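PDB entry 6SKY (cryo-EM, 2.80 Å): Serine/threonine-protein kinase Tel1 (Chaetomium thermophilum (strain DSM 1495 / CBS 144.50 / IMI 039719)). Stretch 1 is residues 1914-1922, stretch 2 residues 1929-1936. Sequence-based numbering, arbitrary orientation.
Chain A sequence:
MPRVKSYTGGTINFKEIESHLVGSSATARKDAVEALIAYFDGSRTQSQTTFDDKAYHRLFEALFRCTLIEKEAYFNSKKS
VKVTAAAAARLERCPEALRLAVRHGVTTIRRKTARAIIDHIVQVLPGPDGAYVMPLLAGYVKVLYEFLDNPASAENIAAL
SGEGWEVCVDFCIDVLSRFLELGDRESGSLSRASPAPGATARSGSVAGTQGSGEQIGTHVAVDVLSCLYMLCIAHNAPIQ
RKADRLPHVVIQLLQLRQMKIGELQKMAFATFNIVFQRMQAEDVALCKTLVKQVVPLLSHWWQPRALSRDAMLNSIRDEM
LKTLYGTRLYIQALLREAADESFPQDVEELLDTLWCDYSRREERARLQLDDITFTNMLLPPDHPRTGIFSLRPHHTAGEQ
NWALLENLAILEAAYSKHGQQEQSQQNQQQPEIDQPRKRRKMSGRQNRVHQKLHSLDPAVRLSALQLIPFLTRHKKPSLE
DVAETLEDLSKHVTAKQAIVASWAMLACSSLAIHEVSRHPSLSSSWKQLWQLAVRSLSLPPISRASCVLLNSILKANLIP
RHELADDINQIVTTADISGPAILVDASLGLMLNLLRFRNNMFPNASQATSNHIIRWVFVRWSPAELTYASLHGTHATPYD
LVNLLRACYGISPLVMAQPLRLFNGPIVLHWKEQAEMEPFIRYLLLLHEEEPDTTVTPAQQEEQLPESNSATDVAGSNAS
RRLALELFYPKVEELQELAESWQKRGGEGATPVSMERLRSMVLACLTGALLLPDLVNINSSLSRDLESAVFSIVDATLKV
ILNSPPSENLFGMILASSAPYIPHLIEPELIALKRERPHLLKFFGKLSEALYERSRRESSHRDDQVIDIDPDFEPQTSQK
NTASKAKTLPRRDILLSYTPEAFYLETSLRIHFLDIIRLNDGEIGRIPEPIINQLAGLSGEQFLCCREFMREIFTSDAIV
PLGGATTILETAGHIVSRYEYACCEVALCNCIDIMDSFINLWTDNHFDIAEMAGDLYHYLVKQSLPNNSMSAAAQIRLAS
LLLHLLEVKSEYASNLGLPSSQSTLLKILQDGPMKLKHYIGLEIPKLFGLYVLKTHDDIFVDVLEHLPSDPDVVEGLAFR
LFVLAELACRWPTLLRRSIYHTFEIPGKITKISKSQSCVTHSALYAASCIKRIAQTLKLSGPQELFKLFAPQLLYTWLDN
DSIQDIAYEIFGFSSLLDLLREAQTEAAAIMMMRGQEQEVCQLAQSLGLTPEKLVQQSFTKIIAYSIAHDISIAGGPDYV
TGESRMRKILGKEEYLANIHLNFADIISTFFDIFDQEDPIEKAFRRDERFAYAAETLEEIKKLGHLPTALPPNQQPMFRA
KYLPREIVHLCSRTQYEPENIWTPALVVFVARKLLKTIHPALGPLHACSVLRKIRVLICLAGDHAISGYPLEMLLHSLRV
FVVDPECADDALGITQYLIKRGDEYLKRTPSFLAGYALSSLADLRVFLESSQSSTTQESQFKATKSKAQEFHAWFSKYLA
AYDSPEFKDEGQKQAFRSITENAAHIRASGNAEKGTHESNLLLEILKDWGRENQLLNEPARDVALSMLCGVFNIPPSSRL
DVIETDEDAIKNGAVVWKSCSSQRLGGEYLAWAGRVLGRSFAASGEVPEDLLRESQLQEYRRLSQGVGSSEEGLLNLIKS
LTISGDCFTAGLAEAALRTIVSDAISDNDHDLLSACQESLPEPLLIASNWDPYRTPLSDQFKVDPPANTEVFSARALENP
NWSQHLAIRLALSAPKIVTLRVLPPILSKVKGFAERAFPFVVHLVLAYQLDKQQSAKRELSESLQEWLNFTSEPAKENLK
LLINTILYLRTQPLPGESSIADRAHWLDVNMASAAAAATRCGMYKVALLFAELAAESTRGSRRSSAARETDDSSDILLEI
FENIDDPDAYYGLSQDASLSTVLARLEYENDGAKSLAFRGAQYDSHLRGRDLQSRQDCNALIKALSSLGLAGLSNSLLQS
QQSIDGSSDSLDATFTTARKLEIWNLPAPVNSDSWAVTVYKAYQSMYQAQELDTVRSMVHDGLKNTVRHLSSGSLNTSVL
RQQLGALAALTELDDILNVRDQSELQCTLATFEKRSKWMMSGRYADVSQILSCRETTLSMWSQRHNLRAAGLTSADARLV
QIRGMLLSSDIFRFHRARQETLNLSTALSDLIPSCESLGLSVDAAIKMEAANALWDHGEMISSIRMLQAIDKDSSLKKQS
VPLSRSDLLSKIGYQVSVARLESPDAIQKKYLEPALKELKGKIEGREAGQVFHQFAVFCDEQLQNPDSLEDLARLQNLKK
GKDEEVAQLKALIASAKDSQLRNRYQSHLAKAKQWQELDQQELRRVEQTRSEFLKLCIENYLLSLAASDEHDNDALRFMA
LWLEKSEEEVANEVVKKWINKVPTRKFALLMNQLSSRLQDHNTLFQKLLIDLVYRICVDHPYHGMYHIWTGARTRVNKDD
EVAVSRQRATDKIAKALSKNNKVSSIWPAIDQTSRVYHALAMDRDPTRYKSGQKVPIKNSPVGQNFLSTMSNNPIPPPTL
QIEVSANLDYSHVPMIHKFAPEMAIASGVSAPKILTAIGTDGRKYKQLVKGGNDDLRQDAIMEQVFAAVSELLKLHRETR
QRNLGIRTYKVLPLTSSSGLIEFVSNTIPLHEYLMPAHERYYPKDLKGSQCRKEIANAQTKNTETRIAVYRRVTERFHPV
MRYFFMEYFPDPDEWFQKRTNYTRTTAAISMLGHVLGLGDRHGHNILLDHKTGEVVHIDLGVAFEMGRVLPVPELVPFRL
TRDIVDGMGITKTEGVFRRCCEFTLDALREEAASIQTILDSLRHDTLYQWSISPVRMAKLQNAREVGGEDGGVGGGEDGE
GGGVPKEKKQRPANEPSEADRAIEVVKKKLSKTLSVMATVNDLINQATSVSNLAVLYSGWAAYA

Stretch 1 1914-1922: SDILLEIFE
Stretch 2 (1929-1936) AYYGLSQD

Stretch 1 is mostly helix, and by I1916 O it is already bonding in the helical pattern: I1920 N to I1916 O is 3.0 Å, F1921 N to L1917 O is 2.9 Å and E1922 N to L1918 O is 3.0 Å. From L1917 to E1922, phi is -65° to -75° and psi -21° to -51°. In stretch 2 a 3-10 segment spans 1930-1932. G1932 N donates to A1929 O at 2.9 Å, and L1933 N makes a weak bond to Y1930 O at 3.4 Å. From L1933 the chain extends, with psi between 131° and 145° through D1936.

The two chains run in opposite senses. F1921 CA lies 5.0 Å from Y1930 CA, and L1918 CA lies 7.3 Å from L1933 CA, so the gap widens toward the start of the helix. L1933 (t, p) is the bump that fills it; its CA-to-CB bond points toward stretch 1. L1917 (chi1 -130°, between wells; chi2 p), L1918 and F1921 form the hollow. L1933 CD2 reaches L1918 CA at 3.5 Å and L1918 CD1 at 3.7 Å. L1933 CD1 sits 3.7 Å from L1917 CD2 and 3.9 Å from F1921 CD2, at the phenyl edge.

The CA-to-CB bond of F1921 (chi1 m, chi2 -37°) points toward stretch 2. A1929 O lies over one face of its ring, and the small A1929 CB packs 4.0 Å from F1921 CD1.

The CA-to-CB bond of Y1930 (chi1 t, chi2 80°) runs sideways to stretch 1. Y1930 CB is 3.9 Å from F1921 O, which lies near the tyrosine ring plane. Y1930 CE1 meets L1918 CD1 at 4.1 Å and E1922 CG at 3.8 Å. L1918 (t, p) touches Y1930 and L1933 through CD1, in directions roughly at right angles. L1918 CD1 is 3.9 Å from Q1935 OE1, a contact without a hydrogen bond.

No hydrogen bond crosses the interface. Methyl and ring carbons meet by van der Waals contact, burying 418 Å² over both sides.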

# COMPACT_ATOMS: atom_id res chain seq x y z
N SER A 1914 -33.60 -12.88 5.16
CA SER A 1914 -32.21 -12.45 5.29
C SER A 1914 -32.14 -11.02 5.78
O SER A 1914 -31.09 -10.39 5.75
CB SER A 1914 -31.47 -12.59 3.96
OG SER A 1914 -30.09 -12.34 4.12
N ASP A 1915 -33.28 -10.51 6.23
CA ASP A 1915 -33.31 -9.22 6.91
C ASP A 1915 -33.06 -9.35 8.40
O ASP A 1915 -32.68 -8.36 9.04
CB ASP A 1915 -34.66 -8.53 6.67
CG ASP A 1915 -34.61 -7.05 6.94
OD1 ASP A 1915 -33.51 -6.53 7.22
OD2 ASP A 1915 -35.66 -6.39 6.85
N ILE A 1916 -33.27 -10.53 8.97
CA ILE A 1916 -32.95 -10.75 10.37
C ILE A 1916 -31.50 -11.19 10.53
O ILE A 1916 -30.88 -10.93 11.56
CB ILE A 1916 -33.92 -11.77 10.99
CG1 ILE A 1916 -33.99 -11.57 12.50
CG2 ILE A 1916 -33.54 -13.19 10.65
CD1 ILE A 1916 -34.55 -10.24 12.89
N LEU A 1917 -30.93 -11.83 9.50
CA LEU A 1917 -29.55 -12.25 9.56
C LEU A 1917 -28.60 -11.06 9.62
O LEU A 1917 -27.54 -11.15 10.24
CB LEU A 1917 -29.23 -13.12 8.35
CG LEU A 1917 -28.56 -14.46 8.63
CD1 LEU A 1917 -29.27 -15.19 9.72
CD2 LEU A 1917 -28.55 -15.27 7.36
N LEU A 1918 -28.98 -9.94 9.02
CA LEU A 1918 -28.14 -8.76 9.07
C LEU A 1918 -28.09 -8.18 10.47
O LEU A 1918 -27.02 -7.81 10.96
CB LEU A 1918 -28.65 -7.72 8.07
CG LEU A 1918 -27.90 -6.39 8.01
CD1 LEU A 1918 -26.45 -6.62 7.68
CD2 LEU A 1918 -28.55 -5.50 6.98
N GLU A 1919 -29.24 -8.10 11.14
CA GLU A 1919 -29.27 -7.61 12.51
C GLU A 1919 -28.59 -8.57 13.46
O GLU A 1919 -28.03 -8.14 14.47
CB GLU A 1919 -30.71 -7.38 12.94
CG GLU A 1919 -30.83 -6.59 14.22
CD GLU A 1919 -32.27 -6.32 14.61
OE1 GLU A 1919 -33.17 -6.70 13.83
OE2 GLU A 1919 -32.49 -5.74 15.69
N ILE A 1920 -28.63 -9.87 13.18
CA ILE A 1920 -27.89 -10.82 13.99
C ILE A 1920 -26.39 -10.61 13.84
O ILE A 1920 -25.66 -10.48 14.83
CB ILE A 1920 -28.28 -12.26 13.64
CG1 ILE A 1920 -29.72 -12.54 14.02
CG2 ILE A 1920 -27.37 -13.24 14.33
CD1 ILE A 1920 -30.23 -13.81 13.47
N PHE A 1921 -25.90 -10.56 12.60
CA PHE A 1921 -24.46 -10.52 12.38
C PHE A 1921 -23.84 -9.17 12.67
O PHE A 1921 -22.63 -9.10 12.90
CB PHE A 1921 -24.14 -10.93 10.95
CG PHE A 1921 -24.14 -12.41 10.75
CD1 PHE A 1921 -23.67 -13.24 11.73
CD2 PHE A 1921 -24.63 -12.96 9.59
CE1 PHE A 1921 -23.67 -14.59 11.56
CE2 PHE A 1921 -24.63 -14.31 9.42
CZ PHE A 1921 -24.16 -15.12 10.40
N GLU A 1922 -24.62 -8.09 12.67
CA GLU A 1922 -24.06 -6.81 13.09
C GLU A 1922 -23.75 -6.80 14.58
O GLU A 1922 -22.87 -6.05 15.02
CB GLU A 1922 -25.03 -5.68 12.77
CG GLU A 1922 -25.04 -5.26 11.34
CD GLU A 1922 -26.22 -4.36 11.02
OE1 GLU A 1922 -27.03 -4.10 11.93
OE2 GLU A 1922 -26.34 -3.92 9.86
N ALA A 1929 -17.66 -12.93 11.41
CA ALA A 1929 -18.92 -13.51 10.94
C ALA A 1929 -19.67 -12.57 10.01
O ALA A 1929 -20.26 -13.00 9.02
CB ALA A 1929 -19.79 -13.89 12.13
N TYR A 1930 -19.64 -11.27 10.31
CA TYR A 1930 -20.36 -10.28 9.52
C TYR A 1930 -20.03 -10.36 8.04
O TYR A 1930 -20.89 -10.10 7.20
CB TYR A 1930 -20.02 -8.88 10.04
CG TYR A 1930 -20.63 -7.76 9.26
CD1 TYR A 1930 -21.95 -7.39 9.44
CD2 TYR A 1930 -19.88 -7.04 8.34
CE1 TYR A 1930 -22.51 -6.37 8.74
CE2 TYR A 1930 -20.43 -6.01 7.63
CZ TYR A 1930 -21.74 -5.68 7.83
OH TYR A 1930 -22.30 -4.65 7.13
N TYR A 1931 -18.80 -10.73 7.70
CA TYR A 1931 -18.36 -10.73 6.32
C TYR A 1931 -18.89 -11.91 5.53
O TYR A 1931 -18.67 -11.96 4.32
CB TYR A 1931 -16.84 -10.72 6.26
CG TYR A 1931 -16.25 -9.55 6.99
CD1 TYR A 1931 -15.96 -8.38 6.33
CD2 TYR A 1931 -15.99 -9.61 8.33
CE1 TYR A 1931 -15.43 -7.31 6.98
CE2 TYR A 1931 -15.45 -8.55 9.00
CZ TYR A 1931 -15.18 -7.40 8.32
OH TYR A 1931 -14.64 -6.34 8.99
N GLY A 1932 -19.57 -12.85 6.16
CA GLY A 1932 -20.10 -13.97 5.43
C GLY A 1932 -21.47 -13.76 4.87
O GLY A 1932 -21.95 -14.58 4.09
N LEU A 1933 -22.11 -12.67 5.26
CA LEU A 1933 -23.44 -12.34 4.79
C LEU A 1933 -23.37 -11.65 3.44
O LEU A 1933 -22.52 -10.79 3.21
CB LEU A 1933 -24.14 -11.44 5.80
CG LEU A 1933 -25.64 -11.30 5.70
CD1 LEU A 1933 -26.30 -12.59 6.11
CD2 LEU A 1933 -26.07 -10.18 6.58
N SER A 1934 -24.26 -12.03 2.53
CA SER A 1934 -24.28 -11.50 1.18
C SER A 1934 -25.36 -10.43 1.06
O SER A 1934 -26.50 -10.64 1.46
CB SER A 1934 -24.53 -12.61 0.16
OG SER A 1934 -25.66 -13.38 0.53
N GLN A 1935 -24.98 -9.28 0.50
CA GLN A 1935 -25.90 -8.18 0.32
C GLN A 1935 -25.50 -7.41 -0.94
O GLN A 1935 -24.32 -7.29 -1.25
CB GLN A 1935 -25.90 -7.26 1.54
CG GLN A 1935 -24.71 -7.46 2.44
CD GLN A 1935 -24.87 -6.74 3.75
OE1 GLN A 1935 -25.80 -5.97 3.94
NE2 GLN A 1935 -23.95 -6.99 4.67
N ASP A 1936 -26.51 -6.90 -1.64
CA ASP A 1936 -26.29 -6.25 -2.93
C ASP A 1936 -25.28 -5.11 -2.80
O ASP A 1936 -25.23 -4.40 -1.80
CB ASP A 1936 -27.60 -5.73 -3.49
CG ASP A 1936 -28.60 -5.41 -2.41
OD1 ASP A 1936 -28.32 -5.71 -1.24
OD2 ASP A 1936 -29.67 -4.86 -2.74